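Local coordinates for nitrate transport protein (Xanthomonas axonopodis pv. citri, PDB 3KSX) that probably captures alkanesulfonates in the periplasm and delivers them to an ABC-type importer, and here holds the sulfonate buffer MOPS, at residues L31-Q36 and T58-V63; I80-A85 and F214-R219; I115-K120 and V179-I184; G131-F136 and T161-S166. All blocks are in the same frame, centred on the assembly; numbering follows the deposited sequence. Where two conformers were deposited one is given.

Interaction 1: residues L31-Q36 and T58-V63; sequences LRIGYQ and TKITWV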
loop_
_atom_site.group_PDB
_atom_site.type_symbol
_atom_site.label_atom_id
_atom_site.label_comp_id
_atom_site.label_asym_id
_atom_site.label_seq_id
_atom_site.Cartn_x
_atom_site.Cartn_y
_atom_site.Cartn_z
ATOM N N LEU A 31 12.193 -17.941 2.446
ATOM C CA LEU A 31 11.037 -17.056 2.285
ATOM C C LEU A 31 11.597 -15.778 1.698
ATOM O O LEU A 31 12.315 -15.047 2.404
ATOM C CB LEU A 31 10.395 -16.763 3.643
ATOM C CG LEU A 31 9.377 -15.587 3.610
ATOM C CD1 LEU A 31 8.251 -15.822 2.567
ATOM C CD2 LEU A 31 8.817 -15.370 4.975
ATOM N N ARG A 32 11.311 -15.504 0.422
ATOM C CA ARG A 32 11.708 -14.265 -0.197
ATOM C C ARG A 32 10.452 -13.400 -0.136
ATOM O O ARG A 32 9.454 -13.745 -0.802
ATOM C CB ARG A 32 12.106 -14.475 -1.681
ATOM C CG ARG A 32 13.489 -15.163 -1.856
ATOM C CD ARG A 32 14.056 -15.242 -3.317
ATOM N NE ARG A 32 13.903 -14.009 -4.046
ATOM C CZ ARG A 32 14.752 -12.979 -4.184
ATOM N NH1 ARG A 32 15.930 -12.931 -3.622
ATOM N NH2 ARG A 32 14.380 -11.936 -4.957
ATOM N N ILE A 33 10.466 -12.412 0.780
ATOM C CA ILE A 33 9.265 -11.612 1.097
ATOM C C ILE A 33 9.418 -10.164 0.612
ATOM O O ILE A 33 10.447 -9.519 0.826
ATOM C CB ILE A 33 8.895 -11.763 2.578
ATOM C CG1 ILE A 33 7.852 -10.785 3.028
ATOM C CG2 ILE A 33 10.155 -11.630 3.478
ATOM C CD1 ILE A 33 7.356 -11.019 4.469
ATOM N N GLY A 34 8.447 -9.670 -0.142
ATOM C CA GLY A 34 8.526 -8.317 -0.587
ATOM C C GLY A 34 7.889 -7.317 0.367
ATOM O O GLY A 34 6.903 -7.603 1.046
ATOM N N TYR A 35 8.468 -6.117 0.378
ATOM C CA TYR A 35 7.960 -5.068 1.217
ATOM C C TYR A 35 8.219 -3.706 0.573
ATOM O O TYR A 35 8.918 -3.643 -0.423
ATOM C CB TYR A 35 8.593 -5.175 2.621
ATOM C CG TYR A 35 9.981 -4.596 2.687
ATOM C CD1 TYR A 35 11.076 -5.241 2.094
ATOM C CD2 TYR A 35 10.206 -3.354 3.298
ATOM C CE1 TYR A 35 12.390 -4.683 2.186
ATOM C CE2 TYR A 35 11.492 -2.799 3.375
ATOM C CZ TYR A 35 12.550 -3.449 2.814
ATOM O OH TYR A 35 13.776 -2.834 2.879
ATOM N N GLN A 36 7.543 -2.677 1.101
ATOM C CA GLN A 36 7.614 -1.302 0.686
ATOM C C GLN A 36 8.153 -0.565 1.899
ATOM O O GLN A 36 7.649 -0.757 2.988
ATOM C CB GLN A 36 6.198 -0.750 0.367
ATOM C CG GLN A 36 5.589 -1.461 -0.826
ATOM C CD GLN A 36 4.245 -0.905 -1.215
ATOM O OE1 GLN A 36 4.074 0.293 -1.372
ATOM N NE2 GLN A 36 3.297 -1.777 -1.352
ATOM N N THR A 58 14.803 -21.242 8.300
ATOM C CA THR A 58 14.339 -20.643 7.058
ATOM C C THR A 58 15.194 -19.411 6.733
ATOM O O THR A 58 15.412 -18.532 7.575
ATOM C CB THR A 58 12.839 -20.297 7.173
ATOM O OG1 THR A 58 12.102 -21.494 7.431
ATOM C CG2 THR A 58 12.315 -19.733 5.853
ATOM N N LYS A 59 15.729 -19.356 5.526
ATOM C CA LYS A 59 16.509 -18.200 5.096
ATOM C C LYS A 59 15.457 -17.143 4.745
ATOM O O LYS A 59 14.631 -17.388 3.849
ATOM C CB LYS A 59 17.304 -18.558 3.819
ATOM C CG LYS A 59 18.207 -17.453 3.269
ATOM C CD LYS A 59 18.659 -17.765 1.794
ATOM C CE LYS A 59 19.784 -16.891 1.260
ATOM N NZ LYS A 59 19.378 -15.662 0.409
ATOM N N ILE A 60 15.492 -16.011 5.434
ATOM C CA ILE A 60 14.541 -14.931 5.163
ATOM C C ILE A 60 15.264 -13.900 4.382
ATOM O O ILE A 60 16.311 -13.406 4.818
ATOM C CB ILE A 60 14.091 -14.246 6.471
ATOM C CG1 ILE A 60 13.599 -15.266 7.525
ATOM C CG2 ILE A 60 13.003 -13.200 6.218
ATOM C CD1 ILE A 60 12.351 -15.963 7.266
ATOM N N THR A 61 14.703 -13.546 3.229
ATOM C CA THR A 61 15.256 -12.539 2.379
ATOM C C THR A 61 14.169 -11.452 2.064
ATOM O O THR A 61 13.180 -11.716 1.315
ATOM C CB THR A 61 15.644 -13.161 1.049
ATOM O OG1 THR A 61 16.556 -14.251 1.264
ATOM C CG2 THR A 61 16.303 -12.125 0.150
ATOM N N TRP A 62 14.402 -10.245 2.590
ATOM C CA TRP A 62 13.485 -9.114 2.353
ATOM C C TRP A 62 13.892 -8.434 1.083
ATOM O O TRP A 62 15.071 -8.169 0.867
ATOM C CB TRP A 62 13.606 -8.109 3.491
ATOM C CG TRP A 62 13.044 -8.552 4.770
ATOM C CD1 TRP A 62 13.716 -9.248 5.752
ATOM C CD2 TRP A 62 11.681 -8.448 5.226
ATOM N NE1 TRP A 62 12.869 -9.513 6.802
ATOM C CE2 TRP A 62 11.622 -9.042 6.506
ATOM C CE3 TRP A 62 10.528 -7.835 4.723
ATOM C CZ2 TRP A 62 10.443 -9.090 7.264
ATOM C CZ3 TRP A 62 9.367 -7.881 5.454
ATOM C CH2 TRP A 62 9.327 -8.520 6.735
ATOM N N VAL A 63 12.931 -8.078 0.252
ATOM C CA VAL A 63 13.220 -7.479 -1.037
ATOM C C VAL A 63 12.328 -6.234 -1.133
ATOM O O VAL A 63 11.111 -6.336 -1.131
ATOM C CB VAL A 63 12.912 -8.468 -2.225
ATOM C CG1 VAL A 63 13.068 -7.768 -3.578
ATOM C CG2 VAL A 63 13.718 -9.799 -2.140
#

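Interaction 2: residues I80-A85 and F214-R219; sequences IDLGGA and FLSSRR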
loop_
_atom_site.group_PDB
_atom_site.type_symbol
_atom_site.label_atom_id
_atom_site.label_comp_id
_atom_site.label_asym_id
_atom_site.label_seq_id
_atom_site.Cartn_x
_atom_site.Cartn_y
_atom_site.Cartn_z
ATOM N N ILE A 80 9.535 -13.176 -5.673
ATOM C CA ILE A 80 9.182 -13.257 -4.240
ATOM C C ILE A 80 8.002 -14.219 -4.173
ATOM O O ILE A 80 7.355 -14.463 -5.185
ATOM C CB ILE A 80 8.792 -11.857 -3.688
ATOM C CG1 ILE A 80 7.596 -11.244 -4.502
ATOM C CG2 ILE A 80 10.048 -10.937 -3.589
ATOM C CD1 ILE A 80 7.069 -9.958 -3.835
ATOM N N ASP A 81 7.625 -14.638 -2.992
ATOM C CA ASP A 81 6.543 -15.583 -2.817
ATOM C C ASP A 81 5.461 -15.049 -1.879
ATOM O O ASP A 81 4.399 -15.645 -1.747
ATOM C CB ASP A 81 7.133 -16.862 -2.273
ATOM C CG ASP A 81 7.899 -17.585 -3.307
ATOM O OD1 ASP A 81 7.602 -17.391 -4.483
ATOM O OD2 ASP A 81 8.770 -18.355 -2.980
ATOM N N LEU A 82 5.767 -13.928 -1.201
ATOM C CA LEU A 82 4.880 -13.288 -0.254
ATOM C C LEU A 82 5.173 -11.794 -0.246
ATOM O O LEU A 82 6.358 -11.398 -0.341
ATOM C CB LEU A 82 5.107 -13.865 1.163
ATOM C CG LEU A 82 4.190 -13.480 2.330
ATOM C CD1 LEU A 82 2.716 -13.825 2.091
ATOM C CD2 LEU A 82 4.642 -14.267 3.545
ATOM N N GLY A 83 4.152 -10.942 -0.139
ATOM C CA GLY A 83 4.456 -9.493 -0.060
ATOM C C GLY A 83 3.232 -8.678 0.320
ATOM O O GLY A 83 2.101 -9.170 0.186
ATOM N N GLY A 84 3.463 -7.458 0.834
ATOM C CA GLY A 84 2.365 -6.584 1.249
ATOM C C GLY A 84 2.069 -5.501 0.259
ATOM O O GLY A 84 2.995 -4.809 -0.238
ATOM N N ALA A 85 0.803 -5.246 0.031
ATOM C CA ALA A 85 0.458 -4.167 -0.908
ATOM C C ALA A 85 -0.888 -3.604 -0.533
ATOM O O ALA A 85 -1.608 -4.202 0.301
ATOM C CB ALA A 85 0.380 -4.733 -2.281
ATOM N N PHE A 214 -1.799 -8.908 2.490
ATOM C CA PHE A 214 -0.667 -9.780 2.193
ATOM C C PHE A 214 -1.062 -10.779 1.083
ATOM O O PHE A 214 -2.137 -11.367 1.171
ATOM C CB PHE A 214 -0.156 -10.417 3.472
ATOM C CG PHE A 214 0.861 -9.570 4.117
ATOM C CD1 PHE A 214 0.464 -8.454 4.896
ATOM C CD2 PHE A 214 2.220 -9.759 3.830
ATOM C CE1 PHE A 214 1.465 -7.562 5.463
ATOM C CE2 PHE A 214 3.184 -8.936 4.372
ATOM C CZ PHE A 214 2.818 -7.819 5.172
ATOM N N LEU A 215 -0.274 -10.829 -0.000
ATOM C CA LEU A 215 -0.459 -11.671 -1.194
ATOM C C LEU A 215 0.598 -12.797 -1.166
ATOM O O LEU A 215 1.735 -12.626 -0.737
ATOM C CB LEU A 215 -0.383 -10.885 -2.533
ATOM C CG LEU A 215 -1.504 -9.836 -2.805
ATOM C CD1 LEU A 215 -2.903 -10.315 -2.254
ATOM C CD2 LEU A 215 -1.160 -8.492 -2.114
ATOM N N SER A 216 0.220 -13.950 -1.660
ATOM C CA SER A 216 1.193 -15.039 -1.719
ATOM C C SER A 216 1.037 -15.724 -3.056
ATOM O O SER A 216 -0.044 -15.631 -3.745
ATOM C CB SER A 216 0.888 -16.040 -0.600
ATOM O OG SER A 216 1.810 -17.136 -0.577
ATOM N N SER A 217 2.095 -16.452 -3.415
ATOM C CA SER A 217 2.086 -17.437 -4.452
ATOM C C SER A 217 1.080 -18.517 -4.034
ATOM O O SER A 217 1.034 -18.888 -2.852
ATOM C CB SER A 217 3.532 -18.032 -4.530
ATOM O OG SER A 217 3.551 -19.394 -4.950
ATOM N N ARG A 218 0.208 -18.955 -4.929
ATOM C CA ARG A 218 -0.687 -20.084 -4.608
ATOM C C ARG A 218 0.107 -21.400 -4.272
ATOM O O ARG A 218 -0.213 -22.110 -3.276
ATOM C CB ARG A 218 -1.662 -20.329 -5.754
ATOM C CG ARG A 218 -2.494 -21.620 -5.546
ATOM C CD ARG A 218 -3.481 -21.858 -6.675
ATOM N NE ARG A 218 -4.463 -20.777 -6.823
ATOM C CZ ARG A 218 -5.661 -20.728 -6.235
ATOM N NH1 ARG A 218 -6.057 -21.715 -5.437
ATOM N NH2 ARG A 218 -6.488 -19.688 -6.460
ATOM N N ARG A 219 1.168 -21.697 -5.038
ATOM C CA ARG A 219 2.017 -22.855 -4.675
ATOM C C ARG A 219 2.657 -22.790 -3.281
ATOM O O ARG A 219 2.674 -23.758 -2.551
ATOM C CB ARG A 219 3.092 -23.039 -5.718
ATOM C CG ARG A 219 2.492 -23.569 -7.005
ATOM C CD ARG A 219 3.542 -23.623 -8.149
ATOM N NE ARG A 219 3.146 -24.582 -9.196
ATOM C CZ ARG A 219 3.626 -25.829 -9.275
ATOM N NH1 ARG A 219 4.546 -26.234 -8.368
ATOM N NH2 ARG A 219 3.218 -26.667 -10.278
#

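Interaction 3: residues I115-K120 and V179-I184; sequences ILVPSK and VDAWAI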
loop_
_atom_site.group_PDB
_atom_site.type_symbol
_atom_site.label_atom_id
_atom_site.label_comp_id
_atom_site.label_asym_id
_atom_site.label_seq_id
_atom_site.Cartn_x
_atom_site.Cartn_y
_atom_site.Cartn_z
ATOM N N ILE A 115 -4.296 13.341 -1.655
ATOM C CA ILE A 115 -4.029 14.120 -2.810
ATOM C C ILE A 115 -3.351 15.405 -2.317
ATOM O O ILE A 115 -3.950 16.152 -1.490
ATOM C CB ILE A 115 -5.336 14.379 -3.567
ATOM C CG1 ILE A 115 -6.085 13.040 -3.873
ATOM C CG2 ILE A 115 -5.143 15.223 -4.902
ATOM C CD1 ILE A 115 -7.450 13.342 -4.617
ATOM N N LEU A 116 -2.144 15.626 -2.858
ATOM C CA LEU A 116 -1.284 16.771 -2.550
ATOM C C LEU A 116 -1.291 17.721 -3.743
ATOM O O LEU A 116 -1.378 17.272 -4.907
ATOM C CB LEU A 116 0.127 16.281 -2.213
ATOM C CG LEU A 116 0.380 15.291 -1.089
ATOM C CD1 LEU A 116 1.841 15.146 -0.858
ATOM C CD2 LEU A 116 -0.313 15.737 0.142
ATOM N N VAL A 117 -1.199 19.016 -3.482
ATOM C CA VAL A 117 -0.907 19.994 -4.493
ATOM C C VAL A 117 0.292 20.805 -4.053
ATOM O O VAL A 117 0.571 20.935 -2.784
ATOM C CB VAL A 117 -2.104 20.954 -4.840
ATOM C CG1 VAL A 117 -3.303 20.122 -5.322
ATOM C CG2 VAL A 117 -2.469 21.775 -3.581
ATOM N N PRO A 118 1.027 21.339 -5.033
ATOM C CA PRO A 118 2.116 22.241 -4.664
ATOM C C PRO A 118 1.510 23.364 -3.812
ATOM O O PRO A 118 0.398 23.853 -4.094
ATOM C CB PRO A 118 2.602 22.803 -6.017
ATOM C CG PRO A 118 2.311 21.640 -6.971
ATOM C CD PRO A 118 0.923 21.210 -6.510
ATOM N N SER A 119 2.251 23.753 -2.795
ATOM C CA SER A 119 1.774 24.776 -1.837
ATOM C C SER A 119 1.516 26.115 -2.548
ATOM O O SER A 119 0.559 26.826 -2.230
ATOM C CB SER A 119 2.700 24.854 -0.621
ATOM O OG SER A 119 4.037 25.119 -1.009
ATOM N N LYS A 120 2.261 26.396 -3.634
ATOM C CA LYS A 120 2.051 27.649 -4.328
ATOM C C LYS A 120 0.818 27.715 -5.189
ATOM O O LYS A 120 0.481 28.767 -5.721
ATOM C CB LYS A 120 3.260 27.997 -5.186
ATOM C CG LYS A 120 3.448 27.060 -6.377
ATOM C CD LYS A 120 3.400 27.823 -7.697
ATOM C CE LYS A 120 4.696 27.689 -8.455
ATOM N NZ LYS A 120 4.408 27.748 -9.955
ATOM N N VAL A 179 3.620 18.695 -12.328
ATOM C CA VAL A 179 2.323 18.102 -11.990
ATOM C C VAL A 179 1.481 19.083 -11.150
ATOM O O VAL A 179 1.997 19.926 -10.397
ATOM C CB VAL A 179 2.478 16.755 -11.221
ATOM C CG1 VAL A 179 3.590 15.913 -11.786
ATOM C CG2 VAL A 179 2.813 17.058 -9.845
ATOM N N ASP A 180 0.172 18.974 -11.291
ATOM C CA ASP A 180 -0.725 19.888 -10.619
ATOM C C ASP A 180 -1.097 19.297 -9.286
ATOM O O ASP A 180 -1.373 20.047 -8.323
ATOM C CB ASP A 180 -1.961 20.110 -11.530
ATOM C CG ASP A 180 -1.614 20.830 -12.842
ATOM O OD1 ASP A 180 -1.063 21.959 -12.822
ATOM O OD2 ASP A 180 -1.975 20.348 -13.915
ATOM N N ALA A 181 -1.118 17.941 -9.200
ATOM C CA ALA A 181 -1.496 17.314 -7.894
ATOM C C ALA A 181 -0.858 15.936 -7.866
ATOM O O ALA A 181 -0.463 15.471 -8.879
ATOM C CB ALA A 181 -3.022 17.222 -7.787
ATOM N N TRP A 182 -0.703 15.305 -6.701
ATOM C CA TRP A 182 -0.015 14.033 -6.678
ATOM C C TRP A 182 -0.822 13.189 -5.724
ATOM O O TRP A 182 -1.032 13.668 -4.591
ATOM C CB TRP A 182 1.428 14.281 -6.181
ATOM C CG TRP A 182 2.292 13.029 -6.026
ATOM C CD1 TRP A 182 2.107 11.780 -6.648
ATOM C CD2 TRP A 182 3.474 12.946 -5.296
ATOM N NE1 TRP A 182 3.125 10.911 -6.260
ATOM C CE2 TRP A 182 3.975 11.632 -5.424
ATOM C CE3 TRP A 182 4.178 13.875 -4.478
ATOM C CZ2 TRP A 182 5.155 11.222 -4.770
ATOM C CZ3 TRP A 182 5.395 13.455 -3.854
ATOM C CH2 TRP A 182 5.833 12.150 -3.989
ATOM N N ALA A 183 -1.365 12.048 -6.166
ATOM C CA ALA A 183 -2.071 11.184 -5.173
ATOM C C ALA A 183 -0.969 10.202 -4.685
ATOM O O ALA A 183 -0.355 9.493 -5.490
ATOM C CB ALA A 183 -3.200 10.484 -5.733
ATOM N N ILE A 184 -0.792 10.189 -3.372
ATOM C CA ILE A 184 0.385 9.491 -2.712
ATOM C C ILE A 184 0.098 9.197 -1.256
ATOM O O ILE A 184 -0.879 9.671 -0.720
ATOM C CB ILE A 184 1.708 10.330 -2.881
ATOM C CG1 ILE A 184 2.988 9.528 -2.557
ATOM C CG2 ILE A 184 1.668 11.650 -2.010
ATOM C CD1 ILE A 184 3.198 8.257 -3.410
#

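Interaction 4: residues G131-F136 and T161-S166; sequences GKRIAF and TPLYLS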
loop_
_atom_site.group_PDB
_atom_site.type_symbol
_atom_site.label_atom_id
_atom_site.label_comp_id
_atom_site.label_asym_id
_atom_site.label_seq_id
_atom_site.Cartn_x
_atom_site.Cartn_y
_atom_site.Cartn_z
ATOM N N GLY A 131 -9.371 18.910 -15.354
ATOM C CA GLY A 131 -8.460 19.348 -16.395
ATOM C C GLY A 131 -7.001 19.427 -16.033
ATOM O O GLY A 131 -6.160 19.847 -16.876
ATOM N N LYS A 132 -6.641 18.925 -14.858
ATOM C CA LYS A 132 -5.273 19.022 -14.362
ATOM C C LYS A 132 -4.502 17.680 -14.484
ATOM O O LYS A 132 -5.111 16.613 -14.562
ATOM C CB LYS A 132 -5.268 19.455 -12.907
ATOM C CG LYS A 132 -6.014 20.726 -12.595
ATOM C CD LYS A 132 -5.355 21.902 -13.175
ATOM C CE LYS A 132 -6.146 23.093 -12.698
ATOM N NZ LYS A 132 -6.382 24.028 -13.792
ATOM N N ARG A 133 -3.174 17.789 -14.465
ATOM C CA ARG A 133 -2.233 16.678 -14.611
ATOM C C ARG A 133 -1.945 16.195 -13.210
ATOM O O ARG A 133 -1.413 16.929 -12.398
ATOM C CB ARG A 133 -0.947 17.195 -15.219
ATOM C CG ARG A 133 -1.085 17.437 -16.651
ATOM C CD ARG A 133 0.241 17.759 -17.222
ATOM N NE ARG A 133 -0.012 17.737 -18.654
ATOM C CZ ARG A 133 0.885 17.476 -19.595
ATOM N NH1 ARG A 133 2.160 17.209 -19.277
ATOM N NH2 ARG A 133 0.480 17.481 -20.868
ATOM N N ILE A 134 -2.366 14.970 -12.948
ATOM C CA ILE A 134 -2.246 14.363 -11.622
ATOM C C ILE A 134 -1.355 13.123 -11.674
ATOM O O ILE A 134 -1.687 12.141 -12.376
ATOM C CB ILE A 134 -3.620 14.007 -11.094
ATOM C CG1 ILE A 134 -4.627 15.178 -11.276
ATOM C CG2 ILE A 134 -3.542 13.524 -9.666
ATOM C CD1 ILE A 134 -5.971 14.853 -10.612
ATOM N N ALA A 135 -0.245 13.144 -10.951
ATOM C CA ALA A 135 0.734 12.047 -10.835
ATOM C C ALA A 135 0.211 11.011 -9.827
ATOM O O ALA A 135 -0.288 11.374 -8.737
ATOM C CB ALA A 135 2.048 12.608 -10.250
ATOM N N PHE A 136 0.355 9.739 -10.154
ATOM C CA PHE A 136 0.118 8.646 -9.142
ATOM C C PHE A 136 0.624 7.351 -9.701
ATOM O O PHE A 136 0.787 7.220 -10.918
ATOM C CB PHE A 136 -1.389 8.431 -8.746
ATOM C CG PHE A 136 -2.337 8.242 -9.947
ATOM C CD1 PHE A 136 -2.792 6.929 -10.296
ATOM C CD2 PHE A 136 -2.782 9.320 -10.709
ATOM C CE1 PHE A 136 -3.656 6.744 -11.347
ATOM C CE2 PHE A 136 -3.686 9.138 -11.811
ATOM C CZ PHE A 136 -4.075 7.825 -12.120
ATOM N N THR A 161 -5.886 14.450 -16.232
ATOM C CA THR A 161 -4.869 13.817 -17.006
ATOM C C THR A 161 -3.882 13.029 -16.136
ATOM O O THR A 161 -3.149 13.664 -15.401
ATOM C CB THR A 161 -4.123 14.876 -17.698
ATOM O OG1 THR A 161 -5.008 15.428 -18.655
ATOM C CG2 THR A 161 -2.922 14.356 -18.358
ATOM N N PRO A 162 -3.857 11.665 -16.213
ATOM C CA PRO A 162 -2.965 10.927 -15.252
ATOM C C PRO A 162 -1.486 10.986 -15.675
ATOM O O PRO A 162 -1.171 10.915 -16.842
ATOM C CB PRO A 162 -3.522 9.499 -15.327
ATOM C CG PRO A 162 -4.001 9.389 -16.830
ATOM C CD PRO A 162 -4.745 10.712 -16.954
ATOM N N LEU A 163 -0.568 11.178 -14.755
ATOM C CA LEU A 163 0.813 10.922 -15.027
ATOM C C LEU A 163 1.169 9.690 -14.160
ATOM O O LEU A 163 1.323 9.766 -12.918
ATOM C CB LEU A 163 1.672 12.182 -14.733
ATOM C CG LEU A 163 1.159 13.502 -15.296
ATOM C CD1 LEU A 163 1.926 14.687 -14.744
ATOM C CD2 LEU A 163 1.138 13.551 -16.836
ATOM N N TYR A 164 1.258 8.542 -14.822
ATOM C CA TYR A 164 1.568 7.316 -14.146
ATOM C C TYR A 164 3.021 7.264 -13.758
ATOM O O TYR A 164 3.837 6.992 -14.610
ATOM C CB TYR A 164 1.205 6.140 -15.051
ATOM C CG TYR A 164 -0.243 6.082 -15.418
ATOM C CD1 TYR A 164 -1.227 6.089 -14.445
ATOM C CD2 TYR A 164 -0.637 6.054 -16.749
ATOM C CE1 TYR A 164 -2.566 5.977 -14.779
ATOM C CE2 TYR A 164 -1.993 5.987 -17.090
ATOM C CZ TYR A 164 -2.929 5.943 -16.110
ATOM O OH TYR A 164 -4.232 5.896 -16.473
ATOM N N LEU A 165 3.356 7.549 -12.498
ATOM C CA LEU A 165 4.712 7.630 -12.031
ATOM C C LEU A 165 4.879 6.936 -10.699
ATOM O O LEU A 165 4.016 7.069 -9.854
ATOM C CB LEU A 165 5.086 9.092 -11.863
ATOM C CG LEU A 165 5.159 9.895 -13.177
ATOM C CD1 LEU A 165 5.290 11.358 -12.831
ATOM C CD2 LEU A 165 6.352 9.427 -14.076
ATOM N N SER A 166 5.979 6.196 -10.556
ATOM C CA SER A 166 6.384 5.696 -9.240
ATOM C C SER A 166 6.587 6.776 -8.210
ATOM O O SER A 166 6.814 7.915 -8.521
ATOM C CB SER A 166 7.679 4.845 -9.372
ATOM O OG SER A 166 8.764 5.698 -9.636
#

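Interaction 1: residues L31-Q36 and T58-V63
Strand 31-36 and strand 59-63 pair in parallel at one margin of a five-stranded mixed sheet, strand 59-65 being one of its two outermost strands, with Leu-31 facing Ile-60, Arg-32 Thr-61, Ile-33 Trp-62 and Gly-34 Val-63. Five backbone hydrogen bonds run up the ladder, the first from Leu-31 N to Lys-59 O (2.9 Å), the last from Tyr-35 N to Val-63 O (3.1 Å).

The side chains then sort onto two faces. On the face of Ile-33 and Trp-62, the indole lies alongside the isoleucine: Ile-33 CG2 sits over the six-membered ring, 4.0 Å from its centroid, a CH-pi contact, while Ile-33 CD1 touches Trp-62 CZ3 at 3.9 Å. Tyr-35 meets the indole at its CE3 edge. That edge of Trp-62 is turned toward the face of the Tyr-35 ring, the planes at 90°, in an offset edge-to-face pair that brings Trp-62 CE3 within 3.7 Å of Tyr-35 CD1. A chi1 of 80° puts Tyr-35 CG between its own backbone N and carbonyl carbon, with the ring turned back toward strand 59-63. Helices 50-54, 40-48 and 225-244 all send residues against Trp-62.

On the other face Arg-32 reaches past Thr-61, bends at chi3 and lays one guanidinium face on a methyl, with Arg-32 NH2 3.6 Å from Val-63 CG2. Arg-32 NE also bonds Ser-79 O, which helps to hold the group.

Helices 40-48 and 50-54 fill the connection between the two strands, so this is a beta-alpha-beta crossover of the kind that builds the alpha/beta lobes of periplasmic binding proteins.

Interaction 2: residues I80-A85 and F214-R219
Strands 82-85 and 214-217 run antiparallel at 151°, and Gly-83 and Leu-215 form the hydrogen-bonded pair between them: Leu-215 N to Gly-83 O at 2.9 Å and nearly straight, Gly-83 N to Leu-215 O at 3.0 Å. In this mixed sheet of a periplasmic binding protein lobe, strand 212-217 runs antiparallel to both of its neighbours, 82-86 and 100-106; the chain, after some 130 residues, comes back to lie beside strand 82-86.

Gly-84, lacking a side chain, leaves its CA to be covered by the Phe-214 ring. On the face these two share, the phenyl ring folds over the glycine backbone, with Gly-84 CA over the ring centre, 4.0 Å from the centroid, a CH-pi contact made by main chain instead of side chain. Leu-82 meets the same ring at its edge through CD1. That methyl also presses on Ser-216 CB, at 3.9 Å, because chi1 of -173° swings CG away from the Leu-82 backbone N and toward the partner strand. Met-232 of helix 225-244 covers both Leu-82 and Phe-214. On the opposite face Ala-85 CB rests on Leu-215 CD2 at 4.1 Å, with Leu-72 and Leu-75 of helix 68-76 behind them.

At the other end the ladder runs into a helix start. Ser-217 is the N-cap of helix 218-223, and its OG takes up Tyr-220 N. Its own backbone N is held by the other strand: Ser-217 N reaches Asp-81 O at 3.0 Å, coming in from above the carbonyl plane, 36° out of it.

Interaction 3: residues I115-K120 and V179-I184
Leu-116 and Trp-182 make the tight centre of this contact, a hydrogen-bonded antiparallel pair with Leu-116 N to Trp-182 O at 2.8 Å and Trp-182 N to Leu-116 O at 2.7 Å. The first bond is almost straight, at 173°, the second more bent.

Around it the side chains fit closely on both faces. Leu-116 CD1 crosses obliquely onto Ile-184 CG2 at 3.7 Å and also lies near the indole. The Trp-182 ring itself swings away from strand 115-118, its CG anti to the backbone N at chi1 177°, and goes to Ala-170 and Arg-171 of helix 167-175; one of its faces is covered by CB of Ile-184, two residues on. On the other face Ile-115 and Val-117 straddle a small residue: Ile-115 CG2 comes to 4.1 Å and Val-117 CG1 to 3.8 Å from Ala-181 CB. Helix 141-152 covers Ile-115 with Leu-145, Leu-146 and Val-149.

The pair belongs to the second five-stranded mixed sheet of this two-lobed binding-protein fold, where strand 113-118 runs against strand 181-185 and has strand 198-203 on its other flank.

Toward Pro-118 the ladder gives out, and both Pro-118 and Asp-180 are partly exposed to solvent. With no N-H to offer, the proline meets the other segment through carbon, Pro-118 CD sitting 3.1 Å from Asp-180 O, and a bound sulfate lies close to its ring. The Asp-180 side chain leaves its backbone away from strand 115-118, and its OD2 accepts a hydrogen bond from Arg-133 N.

Interaction 4: residues G131-F136 and T161-S166
Lys-132 opens the contact with its carbonyl, which takes Thr-161 N at 2.8 Å just before the strand proper begins. Arg-133 follows, its extended chain lying beside Thr-161, with Arg-133 CG 4.0 Å from Thr-161 CG2. Its CB also meets Leu-163 CD1 at 3.8 Å, so the stem of Arg-133 packs through carbon, and its guanidinium lies farther along the chain.

Ile-134 gives and takes in the parallel ladder: Ile-134 N binds Thr-161 O, and Ile-134 O receives Leu-163 N, which comes from well above the carbonyl plane. Its side chain turns to Leu-146 of helix 141-152, the helix that links strands 133-136 and 161-164 in a beta-alpha-beta crossover. Ala-135, opposite Leu-163, reaches Leu-165 CD1 with its CB.

Phe-136 covers the most ground. With CG held over its own main chain, flanked by N and the carbonyl carbon (chi1 52°), the ring leans over strand 161-164, where Phe-136 CE2 touches Pro-162 CB at 3.5 Å. Tyr-164 turns an edge to the Phe-136 face, offset, planes at 82°, with Tyr-164 CE1 3.6 Å from Phe-136 CZ; Lys-138 makes a cation-pi contact with the tyrosine. Finally Phe-136 O accepts Leu-165 N at 3.0 Å.

Overall arrangement
The four contacts fall into two pairs, one in each five-stranded sheet. Interactions 1 and 2, their centres 10 Å apart, meet where strands 30-36 and 82-86 lie side by side, with a probable hydrogen bond from Gly-34 N to Leu-82 O, 2.7 Å. Interactions 3 and 4, also 10 Å apart, join through strands 181-185 and 133-136, with Ala-183 N 2.9 Å from Ala-135 O. Between the sheets the centres of interactions 1 and 3 are about 33 Å apart, on opposite sides of the chain's centre. The bound MOPS touches the first sheet: Gln-36 NE2 hydrogen-bonds to it, and the Ala-85 side chain is about 4 Å away.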